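Local coordinates for binding component of ABC transporter (Wolinella succinogenes, PDB 3K4U), which binds lysine between its two lobes and probably acts as the solute-binding component of an ABC transporter, at residues Pro87-Gln93 against Thr187-Trp193; Gln93-Val97 against Asn167-Met171; Gly14-Phe18 against Phe162-Phe166; Glu37-Met42 against Trp205-Phe209. All coordinates share one frame; numbering follows the deposited sequence.

Contact 1 of 4, residues Pro87-Gln93 against Thr187-Trp193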
loop_
_atom_site.group_PDB
_atom_site.type_symbol
_atom_site.label_atom_id
_atom_site.label_comp_id
_atom_site.label_asym_id
_atom_site.label_seq_id
_atom_site.Cartn_x
_atom_site.Cartn_y
_atom_site.Cartn_z
ATOM N N PRO E 87 6.788 -7.376 -21.517
ATOM C CA PRO E 87 6.213 -6.651 -22.649
ATOM C C PRO E 87 6.456 -5.159 -22.525
ATOM O O PRO E 87 6.702 -4.701 -21.423
ATOM C CB PRO E 87 4.734 -6.993 -22.546
ATOM C CG PRO E 87 4.527 -7.213 -21.162
ATOM C CD PRO E 87 5.750 -7.857 -20.601
ATOM N N TYR E 88 6.394 -4.384 -23.606
ATOM C CA TYR E 88 6.788 -2.993 -23.461
ATOM C C TYR E 88 5.645 -2.030 -23.689
ATOM O O TYR E 88 5.686 -0.859 -23.278
ATOM C CB TYR E 88 8.008 -2.665 -24.322
ATOM C CG TYR E 88 7.786 -2.777 -25.814
ATOM C CD1 TYR E 88 7.486 -1.651 -26.591
ATOM C CD2 TYR E 88 7.842 -4.006 -26.444
ATOM C CE1 TYR E 88 7.283 -1.758 -27.949
ATOM C CE2 TYR E 88 7.614 -4.120 -27.786
ATOM C CZ TYR E 88 7.357 -2.992 -28.552
ATOM O OH TYR E 88 7.163 -3.135 -29.933
ATOM N N ILE E 89 4.594 -2.533 -24.308
ATOM C CA ILE E 89 3.338 -1.779 -24.439
ATOM C C ILE E 89 2.239 -2.844 -24.562
ATOM O O ILE E 89 2.511 -3.966 -24.989
ATOM C CB ILE E 89 3.367 -0.826 -25.642
ATOM C CG1 ILE E 89 2.038 -0.114 -25.818
ATOM C CG2 ILE E 89 3.724 -1.595 -26.935
ATOM C CD1 ILE E 89 2.173 1.180 -26.490
ATOM N N VAL E 90 1.024 -2.520 -24.109
ATOM C CA VAL E 90 -0.067 -3.489 -24.133
ATOM C C VAL E 90 -1.141 -2.916 -25.018
ATOM O O VAL E 90 -1.481 -1.748 -24.891
ATOM C CB VAL E 90 -0.606 -3.801 -22.724
ATOM C CG1 VAL E 90 -1.792 -4.694 -22.807
ATOM C CG2 VAL E 90 0.448 -4.494 -21.944
ATOM N N VAL E 91 -1.675 -3.748 -25.906
ATOM C CA VAL E 91 -2.516 -3.273 -27.003
ATOM C C VAL E 91 -3.715 -4.190 -27.157
ATOM O O VAL E 91 -3.706 -5.301 -26.625
ATOM C CB VAL E 91 -1.673 -3.285 -28.288
ATOM C CG1 VAL E 91 -2.504 -3.743 -29.540
ATOM C CG2 VAL E 91 -0.963 -1.936 -28.456
ATOM N N GLY E 92 -4.742 -3.740 -27.870
ATOM C CA GLY E 92 -5.853 -4.630 -28.232
ATOM C C GLY E 92 -6.330 -4.400 -29.652
ATOM O O GLY E 92 -6.013 -3.382 -30.276
ATOM N N GLN E 93 -7.079 -5.350 -30.185
ATOM C CA GLN E 93 -7.674 -5.138 -31.493
ATOM C C GLN E 93 -8.895 -4.233 -31.463
ATOM O O GLN E 93 -9.695 -4.284 -30.534
ATOM C CB GLN E 93 -8.013 -6.463 -32.164
ATOM C CG GLN E 93 -7.168 -6.736 -33.376
ATOM C CD GLN E 93 -5.804 -7.181 -33.006
ATOM O OE1 GLN E 93 -4.956 -6.383 -32.628
ATOM N NE2 GLN E 93 -5.572 -8.478 -33.087
ATOM N N THR E 187 -9.024 -7.757 -27.558
ATOM C CA THR E 187 -8.091 -8.793 -27.165
ATOM C C THR E 187 -7.191 -8.267 -26.066
ATOM O O THR E 187 -7.273 -7.096 -25.680
ATOM C CB THR E 187 -7.259 -9.348 -28.368
ATOM O OG1 THR E 187 -6.911 -8.291 -29.289
ATOM C CG2 THR E 187 -8.020 -10.456 -29.108
ATOM N N TYR E 188 -6.347 -9.131 -25.527
ATOM C CA TYR E 188 -5.350 -8.672 -24.583
ATOM C C TYR E 188 -4.045 -9.053 -25.196
ATOM O O TYR E 188 -3.705 -10.252 -25.248
ATOM C CB TYR E 188 -5.505 -9.320 -23.208
ATOM C CG TYR E 188 -4.450 -8.834 -22.275
ATOM C CD1 TYR E 188 -4.590 -7.608 -21.612
ATOM C CD2 TYR E 188 -3.286 -9.567 -22.077
ATOM C CE1 TYR E 188 -3.590 -7.135 -20.754
ATOM C CE2 TYR E 188 -2.284 -9.105 -21.248
ATOM C CZ TYR E 188 -2.440 -7.899 -20.583
ATOM O OH TYR E 188 -1.433 -7.472 -19.729
ATOM N N GLU E 189 -3.327 -8.042 -25.693
ATOM C CA GLU E 189 -2.172 -8.320 -26.545
ATOM C C GLU E 189 -0.929 -7.628 -26.122
ATOM O O GLU E 189 -0.649 -6.534 -26.563
ATOM C CB GLU E 189 -2.480 -8.109 -28.024
ATOM C CG GLU E 189 -3.245 -9.297 -28.611
ATOM C CD GLU E 189 -3.789 -9.023 -29.989
ATOM O OE1 GLU E 189 -4.697 -9.753 -30.438
ATOM O OE2 GLU E 189 -3.298 -8.080 -30.639
ATOM N N PRO E 190 -0.187 -8.256 -25.217
ATOM C CA PRO E 190 1.084 -7.743 -24.769
ATOM C C PRO E 190 2.118 -7.817 -25.873
ATOM O O PRO E 190 2.247 -8.841 -26.570
ATOM C CB PRO E 190 1.468 -8.701 -23.648
ATOM C CG PRO E 190 0.737 -9.913 -23.934
ATOM C CD PRO E 190 -0.566 -9.487 -24.517
ATOM N N LEU E 191 2.869 -6.749 -26.019
ATOM C CA LEU E 191 3.798 -6.628 -27.100
ATOM C C LEU E 191 5.211 -6.742 -26.500
ATOM O O LEU E 191 5.517 -6.056 -25.505
ATOM C CB LEU E 191 3.544 -5.273 -27.762
ATOM C CG LEU E 191 2.726 -5.153 -29.058
ATOM C CD1 LEU E 191 1.650 -6.201 -29.308
ATOM C CD2 LEU E 191 2.158 -3.801 -29.192
ATOM N N GLY E 192 6.065 -7.596 -27.066
ATOM C CA GLY E 192 7.422 -7.734 -26.556
ATOM C C GLY E 192 8.479 -7.866 -27.649
ATOM O O GLY E 192 8.140 -8.174 -28.801
ATOM N N TRP E 193 9.747 -7.629 -27.303
ATOM C CA TRP E 193 10.826 -7.746 -28.252
ATOM C C TRP E 193 11.164 -9.194 -28.175
ATOM O O TRP E 193 11.289 -9.713 -27.062
ATOM C CB TRP E 193 12.089 -6.944 -27.840
ATOM C CG TRP E 193 11.791 -5.542 -27.537
ATOM C CD1 TRP E 193 10.886 -4.753 -28.176
ATOM C CD2 TRP E 193 12.331 -4.760 -26.465
ATOM N NE1 TRP E 193 10.847 -3.512 -27.576
ATOM C CE2 TRP E 193 11.722 -3.501 -26.523
ATOM C CE3 TRP E 193 13.247 -5.022 -25.439
ATOM C CZ2 TRP E 193 11.998 -2.495 -25.606
ATOM C CZ3 TRP E 193 13.545 -4.006 -24.538
ATOM C CH2 TRP E 193 12.930 -2.754 -24.638
#

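Contact 2 of 4, residues Gln93-Val97 against Asn167-Met171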
loop_
_atom_site.group_PDB
_atom_site.type_symbol
_atom_site.label_atom_id
_atom_site.label_comp_id
_atom_site.label_asym_id
_atom_site.label_seq_id
_atom_site.Cartn_x
_atom_site.Cartn_y
_atom_site.Cartn_z
ATOM N N GLN E 93 -7.079 -5.350 -30.185
ATOM C CA GLN E 93 -7.674 -5.138 -31.493
ATOM C C GLN E 93 -8.895 -4.233 -31.463
ATOM O O GLN E 93 -9.695 -4.284 -30.534
ATOM C CB GLN E 93 -8.013 -6.463 -32.164
ATOM C CG GLN E 93 -7.168 -6.736 -33.376
ATOM C CD GLN E 93 -5.804 -7.181 -33.006
ATOM O OE1 GLN E 93 -4.956 -6.383 -32.628
ATOM N NE2 GLN E 93 -5.572 -8.478 -33.087
ATOM N N SER E 94 -9.008 -3.393 -32.478
ATOM C CA SER E 94 -10.110 -2.475 -32.619
ATOM C C SER E 94 -10.659 -2.605 -34.019
ATOM O O SER E 94 -10.174 -3.405 -34.815
ATOM C CB SER E 94 -9.627 -1.053 -32.424
ATOM O OG SER E 94 -9.948 -0.574 -31.143
ATOM N N LEU E 95 -11.695 -1.823 -34.306
ATOM C CA LEU E 95 -12.370 -1.859 -35.587
ATOM C C LEU E 95 -12.412 -0.475 -36.261
ATOM O O LEU E 95 -12.675 0.549 -35.610
ATOM C CB LEU E 95 -13.762 -2.455 -35.427
ATOM C CG LEU E 95 -13.888 -3.796 -34.686
ATOM C CD1 LEU E 95 -15.338 -4.228 -34.617
ATOM C CD2 LEU E 95 -13.040 -4.905 -35.319
ATOM N N LEU E 96 -12.110 -0.448 -37.557
ATOM C CA LEU E 96 -12.397 0.728 -38.351
ATOM C C LEU E 96 -13.531 0.363 -39.296
ATOM O O LEU E 96 -13.424 -0.635 -40.007
ATOM C CB LEU E 96 -11.165 1.188 -39.125
ATOM C CG LEU E 96 -9.949 1.761 -38.392
ATOM C CD1 LEU E 96 -8.941 2.247 -39.434
ATOM C CD2 LEU E 96 -10.318 2.879 -37.414
ATOM N N VAL E 97 -14.612 1.155 -39.287
ATOM C CA VAL E 97 -15.828 0.878 -40.098
ATOM C C VAL E 97 -16.160 2.037 -41.045
ATOM O O VAL E 97 -15.696 3.161 -40.846
ATOM C CB VAL E 97 -17.074 0.528 -39.183
ATOM C CG1 VAL E 97 -16.699 -0.504 -38.098
ATOM C CG2 VAL E 97 -17.684 1.780 -38.528
ATOM N N ASN E 167 -5.113 1.912 -35.702
ATOM C CA ASN E 167 -6.339 2.619 -36.007
ATOM C C ASN E 167 -6.324 4.089 -35.644
ATOM O O ASN E 167 -6.708 4.937 -36.441
ATOM C CB ASN E 167 -7.515 1.908 -35.368
ATOM C CG ASN E 167 -7.699 0.521 -35.912
ATOM O OD1 ASN E 167 -7.490 0.267 -37.107
ATOM N ND2 ASN E 167 -8.089 -0.399 -35.041
ATOM N N VAL E 168 -5.861 4.434 -34.459
ATOM C CA VAL E 168 -5.880 5.876 -34.180
ATOM C C VAL E 168 -4.932 6.675 -35.083
ATOM O O VAL E 168 -5.266 7.757 -35.500
ATOM C CB VAL E 168 -5.862 6.269 -32.660
ATOM C CG1 VAL E 168 -5.636 5.119 -31.794
ATOM C CG2 VAL E 168 -4.865 7.339 -32.382
ATOM N N ALA E 169 -3.776 6.120 -35.422
ATOM C CA ALA E 169 -2.844 6.811 -36.311
ATOM C C ALA E 169 -3.422 6.886 -37.721
ATOM O O ALA E 169 -3.278 7.888 -38.424
ATOM C CB ALA E 169 -1.509 6.128 -36.312
ATOM N N PHE E 170 -4.105 5.827 -38.124
ATOM C CA PHE E 170 -4.769 5.850 -39.409
ATOM C C PHE E 170 -5.941 6.829 -39.463
ATOM O O PHE E 170 -6.118 7.517 -40.462
ATOM C CB PHE E 170 -5.214 4.453 -39.792
ATOM C CG PHE E 170 -5.675 4.332 -41.212
ATOM C CD1 PHE E 170 -4.811 3.863 -42.194
ATOM C CD2 PHE E 170 -6.983 4.645 -41.555
ATOM C CE1 PHE E 170 -5.234 3.719 -43.497
ATOM C CE2 PHE E 170 -7.421 4.516 -42.842
ATOM C CZ PHE E 170 -6.547 4.049 -43.824
HETATM N N MSE E 171 -6.739 6.880 -38.398
HETATM C CA MSE E 171 -7.849 7.818 -38.293
HETATM C C MSE E 171 -7.383 9.238 -38.455
HETATM O O MSE E 171 -8.095 10.058 -39.010
HETATM C CB MSE E 171 -8.554 7.690 -36.942
HETATM C CG MSE E 171 -9.580 6.570 -36.853
HETATM SE SE MSE E 171 -10.869 6.593 -38.330
HETATM C CE MSE E 171 -11.792 8.284 -37.923
#

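Contact 3 of 4, residues Gly14-Phe18 against Phe162-Phe166. With LYS (lysine), chain K.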
loop_
_atom_site.group_PDB
_atom_site.type_symbol
_atom_site.label_atom_id
_atom_site.label_comp_id
_atom_site.label_asym_id
_atom_site.label_seq_id
_atom_site.Cartn_x
_atom_site.Cartn_y
_atom_site.Cartn_z
ATOM N N GLY E 14 5.270 -0.349 -41.661
ATOM C CA GLY E 14 3.894 -0.200 -42.106
ATOM C C GLY E 14 2.838 -0.558 -41.079
ATOM O O GLY E 14 1.659 -0.445 -41.380
ATOM N N TYR E 15 3.272 -1.005 -39.895
ATOM C CA TYR E 15 2.462 -1.008 -38.701
ATOM C C TYR E 15 2.653 0.332 -38.039
ATOM O O TYR E 15 3.475 0.460 -37.135
ATOM C CB TYR E 15 2.943 -2.107 -37.754
ATOM C CG TYR E 15 2.178 -2.271 -36.456
ATOM C CD1 TYR E 15 2.680 -3.091 -35.449
ATOM C CD2 TYR E 15 0.958 -1.624 -36.227
ATOM C CE1 TYR E 15 1.997 -3.286 -34.268
ATOM C CE2 TYR E 15 0.266 -1.802 -35.027
ATOM C CZ TYR E 15 0.796 -2.631 -34.061
ATOM O OH TYR E 15 0.136 -2.814 -32.871
ATOM N N LEU E 16 1.912 1.333 -38.519
ATOM C CA LEU E 16 1.828 2.663 -37.896
ATOM C C LEU E 16 1.344 2.615 -36.438
ATOM O O LEU E 16 0.402 1.880 -36.148
ATOM C CB LEU E 16 0.820 3.492 -38.696
ATOM C CG LEU E 16 1.233 4.401 -39.866
ATOM C CD1 LEU E 16 2.489 3.941 -40.626
ATOM C CD2 LEU E 16 0.068 4.487 -40.812
ATOM N N PRO E 17 1.973 3.375 -35.512
ATOM C CA PRO E 17 3.168 4.232 -35.542
ATOM C C PRO E 17 4.427 3.551 -34.978
ATOM O O PRO E 17 5.317 4.231 -34.464
ATOM C CB PRO E 17 2.787 5.345 -34.582
ATOM C CG PRO E 17 2.083 4.597 -33.474
ATOM C CD PRO E 17 1.294 3.491 -34.200
ATOM N N PHE E 18 4.504 2.226 -35.067
ATOM C CA PHE E 18 5.675 1.528 -34.600
ATOM C C PHE E 18 6.814 1.600 -35.634
ATOM O O PHE E 18 7.981 1.841 -35.289
ATOM C CB PHE E 18 5.304 0.087 -34.325
ATOM C CG PHE E 18 4.459 -0.112 -33.098
ATOM C CD1 PHE E 18 5.022 -0.552 -31.915
ATOM C CD2 PHE E 18 3.097 0.087 -33.137
ATOM C CE1 PHE E 18 4.241 -0.745 -30.775
ATOM C CE2 PHE E 18 2.315 -0.106 -32.003
ATOM C CZ PHE E 18 2.900 -0.527 -30.818
ATOM N N PHE E 162 -7.600 -4.604 -36.450
ATOM C CA PHE E 162 -6.165 -4.551 -36.250
ATOM C C PHE E 162 -5.880 -3.939 -34.890
ATOM O O PHE E 162 -6.772 -3.375 -34.269
ATOM C CB PHE E 162 -5.522 -3.695 -37.357
ATOM C CG PHE E 162 -4.107 -4.056 -37.636
ATOM C CD1 PHE E 162 -3.802 -5.060 -38.550
ATOM C CD2 PHE E 162 -3.075 -3.403 -36.988
ATOM C CE1 PHE E 162 -2.478 -5.418 -38.784
ATOM C CE2 PHE E 162 -1.760 -3.752 -37.218
ATOM C CZ PHE E 162 -1.457 -4.758 -38.120
ATOM N N ASP E 163 -4.629 -4.066 -34.455
ATOM C CA ASP E 163 -4.121 -3.396 -33.288
ATOM C C ASP E 163 -4.604 -1.954 -33.241
ATOM O O ASP E 163 -4.522 -1.207 -34.220
ATOM C CB ASP E 163 -2.592 -3.454 -33.241
ATOM C CG ASP E 163 -2.043 -4.889 -33.166
ATOM O OD1 ASP E 163 -0.927 -5.108 -32.609
ATOM O OD2 ASP E 163 -2.718 -5.797 -33.677
ATOM N N LEU E 164 -5.122 -1.591 -32.065
ATOM C CA LEU E 164 -5.758 -0.300 -31.823
ATOM C C LEU E 164 -4.873 0.912 -32.104
ATOM O O LEU E 164 -5.369 1.940 -32.567
ATOM C CB LEU E 164 -6.264 -0.243 -30.379
ATOM C CG LEU E 164 -7.066 0.971 -29.941
ATOM C CD1 LEU E 164 -8.088 0.482 -28.984
ATOM C CD2 LEU E 164 -6.178 2.003 -29.288
ATOM N N PRO E 165 -3.564 0.815 -31.803
ATOM C CA PRO E 165 -2.773 2.029 -32.014
ATOM C C PRO E 165 -2.573 2.320 -33.478
ATOM O O PRO E 165 -2.401 3.473 -33.847
ATOM C CB PRO E 165 -1.465 1.732 -31.298
ATOM C CG PRO E 165 -1.849 0.635 -30.273
ATOM C CD PRO E 165 -2.823 -0.193 -31.030
ATOM N N PHE E 166 -2.682 1.293 -34.308
ATOM C CA PHE E 166 -2.732 1.500 -35.756
ATOM C C PHE E 166 -3.938 2.327 -36.159
ATOM O O PHE E 166 -3.803 3.342 -36.862
ATOM C CB PHE E 166 -2.723 0.177 -36.511
ATOM C CG PHE E 166 -2.833 0.321 -38.010
ATOM C CD1 PHE E 166 -1.706 0.209 -38.818
ATOM C CD2 PHE E 166 -4.079 0.522 -38.619
ATOM C CE1 PHE E 166 -1.803 0.326 -40.199
ATOM C CE2 PHE E 166 -4.187 0.635 -40.015
ATOM C CZ PHE E 166 -3.046 0.542 -40.801
HETATM N N LYS K . 0.649 -7.248 -32.984
HETATM C CA LYS K . 0.610 -7.661 -34.372
HETATM C C LYS K . 1.108 -9.087 -34.437
HETATM O O LYS K . 1.951 -9.469 -33.629
HETATM C CB LYS K . 1.524 -6.764 -35.220
HETATM C CG LYS K . 1.200 -6.738 -36.695
HETATM C CD LYS K . 2.445 -6.590 -37.497
HETATM C CE LYS K . 2.167 -6.199 -38.953
HETATM N NZ LYS K . 3.389 -5.735 -39.661
HETATM O OXT LYS K . 0.695 -9.875 -35.286
#

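Contact 4 of 4, residues Glu37-Met42 against Trp205-Phe209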
loop_
_atom_site.group_PDB
_atom_site.type_symbol
_atom_site.label_atom_id
_atom_site.label_comp_id
_atom_site.label_asym_id
_atom_site.label_seq_id
_atom_site.Cartn_x
_atom_site.Cartn_y
_atom_site.Cartn_z
ATOM N N GLU E 37 17.667 3.974 -28.973
ATOM C CA GLU E 37 18.067 4.119 -27.545
ATOM C C GLU E 37 18.846 2.909 -27.067
ATOM O O GLU E 37 19.907 3.022 -26.472
ATOM C CB GLU E 37 16.852 4.297 -26.610
ATOM C CG GLU E 37 16.206 5.693 -26.609
ATOM C CD GLU E 37 17.103 6.786 -26.020
ATOM O OE1 GLU E 37 17.943 6.489 -25.125
ATOM O OE2 GLU E 37 16.977 7.948 -26.457
HETATM N N MSE E 38 18.269 1.745 -27.323
HETATM C CA MSE E 38 18.873 0.516 -26.963
HETATM C C MSE E 38 20.289 0.435 -27.526
HETATM O O MSE E 38 21.211 0.041 -26.817
HETATM C CB MSE E 38 17.992 -0.604 -27.460
HETATM C CG MSE E 38 18.432 -1.933 -26.997
HETATM SE SE MSE E 38 17.507 -3.391 -27.882
HETATM C CE MSE E 38 15.663 -2.940 -27.373
ATOM N N ALA E 39 20.493 0.825 -28.781
ATOM C CA ALA E 39 21.840 0.663 -29.356
ATOM C C ALA E 39 22.877 1.574 -28.708
ATOM O O ALA E 39 24.004 1.139 -28.439
ATOM C CB ALA E 39 21.823 0.817 -30.840
ATOM N N LYS E 40 22.494 2.824 -28.446
ATOM C CA LYS E 40 23.320 3.785 -27.676
ATOM C C LYS E 40 23.715 3.213 -26.309
ATOM O O LYS E 40 24.898 3.120 -25.983
ATOM C CB LYS E 40 22.561 5.100 -27.484
ATOM C CG LYS E 40 23.262 6.365 -27.918
ATOM C CD LYS E 40 23.765 7.160 -26.717
ATOM C CE LYS E 40 25.310 7.071 -26.545
ATOM N NZ LYS E 40 26.076 8.099 -27.374
ATOM N N ALA E 41 22.723 2.806 -25.523
ATOM C CA ALA E 41 22.952 2.192 -24.215
ATOM C C ALA E 41 23.958 1.023 -24.226
ATOM O O ALA E 41 24.752 0.867 -23.289
ATOM C CB ALA E 41 21.619 1.765 -23.605
HETATM N N MSE E 42 23.924 0.210 -25.276
HETATM C CA MSE E 42 24.923 -0.853 -25.458
HETATM C C MSE E 42 26.239 -0.370 -26.084
HETATM O O MSE E 42 27.158 -1.183 -26.239
HETATM C CB MSE E 42 24.418 -1.996 -26.347
HETATM C CG MSE E 42 22.999 -2.440 -26.146
HETATM SE SE MSE E 42 22.702 -3.988 -27.301
HETATM C CE MSE E 42 20.776 -4.055 -27.346
ATOM N N TRP E 205 19.663 -8.220 -19.708
ATOM C CA TRP E 205 20.023 -6.852 -20.128
ATOM C C TRP E 205 18.825 -6.097 -20.629
ATOM O O TRP E 205 18.590 -4.953 -20.235
ATOM C CB TRP E 205 21.111 -6.839 -21.190
ATOM C CG TRP E 205 21.662 -5.455 -21.378
ATOM C CD1 TRP E 205 22.712 -4.926 -20.728
ATOM C CD2 TRP E 205 21.168 -4.439 -22.253
ATOM N NE1 TRP E 205 22.889 -3.617 -21.118
ATOM C CE2 TRP E 205 21.963 -3.315 -22.079
ATOM C CE3 TRP E 205 20.114 -4.378 -23.174
ATOM C CZ2 TRP E 205 21.746 -2.124 -22.768
ATOM C CZ3 TRP E 205 19.903 -3.199 -23.893
ATOM C CH2 TRP E 205 20.708 -2.080 -23.669
ATOM N N LEU E 206 18.050 -6.726 -21.492
ATOM C CA LEU E 206 16.890 -6.048 -22.036
ATOM C C LEU E 206 15.865 -5.664 -20.980
ATOM O O LEU E 206 15.399 -4.527 -20.958
ATOM C CB LEU E 206 16.213 -6.905 -23.082
ATOM C CG LEU E 206 16.787 -7.022 -24.481
ATOM C CD1 LEU E 206 17.825 -5.976 -24.625
ATOM C CD2 LEU E 206 17.352 -8.365 -24.603
ATOM N N ASN E 207 15.519 -6.617 -20.106
ATOM C CA ASN E 207 14.529 -6.394 -19.041
ATOM C C ASN E 207 14.937 -5.207 -18.178
ATOM O O ASN E 207 14.109 -4.354 -17.843
ATOM C CB ASN E 207 14.406 -7.644 -18.199
ATOM C CG ASN E 207 13.506 -8.703 -18.834
ATOM O OD1 ASN E 207 12.659 -8.403 -19.671
ATOM N ND2 ASN E 207 13.686 -9.946 -18.430
ATOM N N HIS E 208 16.224 -5.101 -17.868
ATOM C CA HIS E 208 16.653 -3.962 -17.081
ATOM C C HIS E 208 16.710 -2.643 -17.881
ATOM O O HIS E 208 16.522 -1.571 -17.304
ATOM C CB HIS E 208 17.991 -4.234 -16.416
ATOM C CG HIS E 208 17.893 -5.111 -15.222
ATOM N ND1 HIS E 208 18.485 -6.352 -15.168
ATOM C CD2 HIS E 208 17.258 -4.935 -14.033
ATOM C CE1 HIS E 208 18.229 -6.896 -13.986
ATOM N NE2 HIS E 208 17.485 -6.059 -13.282
ATOM N N PHE E 209 16.965 -2.735 -19.192
ATOM C CA PHE E 209 16.933 -1.568 -20.086
ATOM C C PHE E 209 15.509 -1.071 -20.199
ATOM O O PHE E 209 15.261 0.148 -20.156
ATOM C CB PHE E 209 17.531 -1.892 -21.484
ATOM C CG PHE E 209 17.097 -0.934 -22.567
ATOM C CD1 PHE E 209 17.670 0.324 -22.676
ATOM C CD2 PHE E 209 16.111 -1.290 -23.461
ATOM C CE1 PHE E 209 17.239 1.239 -23.656
ATOM C CE2 PHE E 209 15.681 -0.369 -24.451
ATOM C CZ PHE E 209 16.244 0.896 -24.530
#

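Contact 1 of 4, residues Pro87-Gln93 against Thr187-Trp193
Thr187 opens this edge of the pairing by catching Gln93 with its side chain: Gln93 N donates to Thr187 OG1 at 3.1 Å. Tyr188 then lays its ring obliquely against Val90, CE1 lying 3.7 Å from CG1, while the same ring meets His215 of a second subunit. At Glu189 the backbone gives and takes in turn, N bonding to Val91 O at 2.9 Å and O accepting from Val91 N. Pro190 has no N-H to offer; it faces Val90 as a non-hydrogen-bonded pair and sets CB 3.8 Å from Pro87 CB. Leu191 N bonds to Ile89 O and its O accepts from Tyr88 N at 2.7 Å, and its CD2 meets Ile89 CG2 at 3.5 Å. Past Gly192, at the edge of the Tyr88 ring, Trp193 places NE1 3.2 Å above that ring's face, toward its rim, with the planes at 32°. A serine at Tyr88 would probably leave Trp193 NE1 and CD1 without the ring they lie against and open a gap beside Gly192. Antiparallel strands paired in this way, with Leu191 reaching the bound lysine, are characteristic of the interlobe hinge of type II periplasmic binding proteins.

Contact 2 of 4, residues Gln93-Val97 against Asn167-Met171
Leu96 and Asn167 both turn their CG away from their own carbonyl carbon (chi1 -68° and -63°), and in this arrangement the two side chains slide past each other in opposite directions, filling the space between a strand and a helix. The setting is a beta-alpha-beta crossover: helix 164-175 joins the mutually parallel strands 159-163 and 179-182, and strand 89-98 lies between them, antiparallel to both. The helix thus runs over the middle strand in nearly its own direction, with 27° between the short axes and 9.6 Å at their closest approach. Asn167 reaches the strand with both ends of its amide. Its OD1 lies 3.2 Å from Leu96 CG, while ND2 comes up against Ser94 CB; the Ser94 hydroxyl makes a weak bond with Leu182 O. Both methyl branches of Leu96 touch Asn167, and each adds a second partner. CD2 lies 3.6 Å from Asn167 CB, at the root of the amide. CD1 approaches the ring of Phe170 obliquely, 3.8 Å from CD2 of that ring. One residue further along the helix, the selenomethionine Met171, its chain bent at chi2, passes Leu96 in the opposite direction, with CG 3.8 Å and SE 3.9 Å from Leu96 CD2.

Contact 3 of 4, residues Gly14-Phe18 against Phe162-Phe166
The lysine pocket is closed here by Tyr15 from one side of the cleft and by Phe162 and Asp163 from the other. Asp163 OD1 accepts the alpha-amino N of the bound lysine at 2.7 Å, a hydrogen bond that is probably strengthened by opposite charges. The same oxygen has Tyr15 OH as a second neighbour, a weak bond whose geometry is doubtful because the hydroxyl is crowded in the model. Tyr15 sends its ring into the pocket with CG anti to the backbone N (chi1 -179°), and CE1 reaches lysine CB at 3.6 Å. On that same side of the ring, Phe162 directs its edge to the Tyr15 face in an offset edge-to-face pair, centroids 5.4 Å apart and planes at 75°, while Phe162 CZ rests 3.6 Å from lysine CG. Ligand held by both lobes is the mark of the closed state of the Venus-flytrap mechanism in type II periplasmic binding proteins; Glu12, Arg78, Thr73 and Ser125 supply further bonds to the lysine. Across the Tyr15 ring from the ligand lies Phe18, CD2 over its centre. Behind the pocket Phe166 closes the seam: its CB touches the edge of the Tyr15 ring, 3.9 Å from CE2, and its CA donates a C-H to Leu16 O at 3.2 Å. Pro17, entered through a cis peptide, and Phe18 rest on Pro165, Phe18 CE2 being 4.3 Å from Pro165 CB.

Contact 4 of 4, residues Glu37-Met42 against Trp205-Phe209
Helices 37-41 and 205-209 pass each other steeply, at 113° between their directions, and their short axes come no nearer than 11.7 Å, a gap bridged by large side chains. Trp205 and Phe209, one turn apart, do most of the bridging from one helix; the selenomethionines Met38 and Met42, with Ala41, receive them from the other. A chi1 of -168° swings the Trp205 indole clear of its own backbone N, carrying the six-membered ring over to the far helix. Ala41 CB meets the ring at its edge, 4.0 Å from CH2, and Met38 CG lies 3.7 Å from CZ3. Met42 sits above one face, SE 4.7 Å from the centre of the six-membered ring and 20° off its normal, a Met-aromatic contact; Phe209 CB lies above the opposite face, toward its rim. The Phe209 ring in turn has Met38 CG over its own face, with Met38 CB 3.7 Å from CZ. An alanine in place of Trp205 would probably open a gap between Met42 and Phe209, and Gln76 of a third subunit, whose carbonyl accepts the indole N-H, would lose its mate. Met38 and Met42 also rest on Leu7 of strand 6-11, so the late helix 200-216 is tied to the chain's opening alpha/beta elements. Such joining of early and late chain segments is characteristic of the discontinuous first lobe of type II periplasmic binding proteins.

How the contacts relate
All four contacts are mostly buried, but contact 3 is centred about 5 Å from the chain's centre and contact 4 about 21 Å, in the first lobe; contact 1 has an exposed residue in Val90. Contacts 1 and 4 both meet other subunits, contacts 2 and 3 none. Contacts 1 and 2 share Gln93 and strand 89-98, yet the first is ruled by backbone bonds between strands and the second by side chains packed between strand and helix. Contact 3 continues into helix 164-175, used by contact 2 as well, and adds charge and aromatic rings where the ligand is held. Trp193 of contact 1 touches Phe209 and Met38 of contact 4, linking hinge to apolar helix packing.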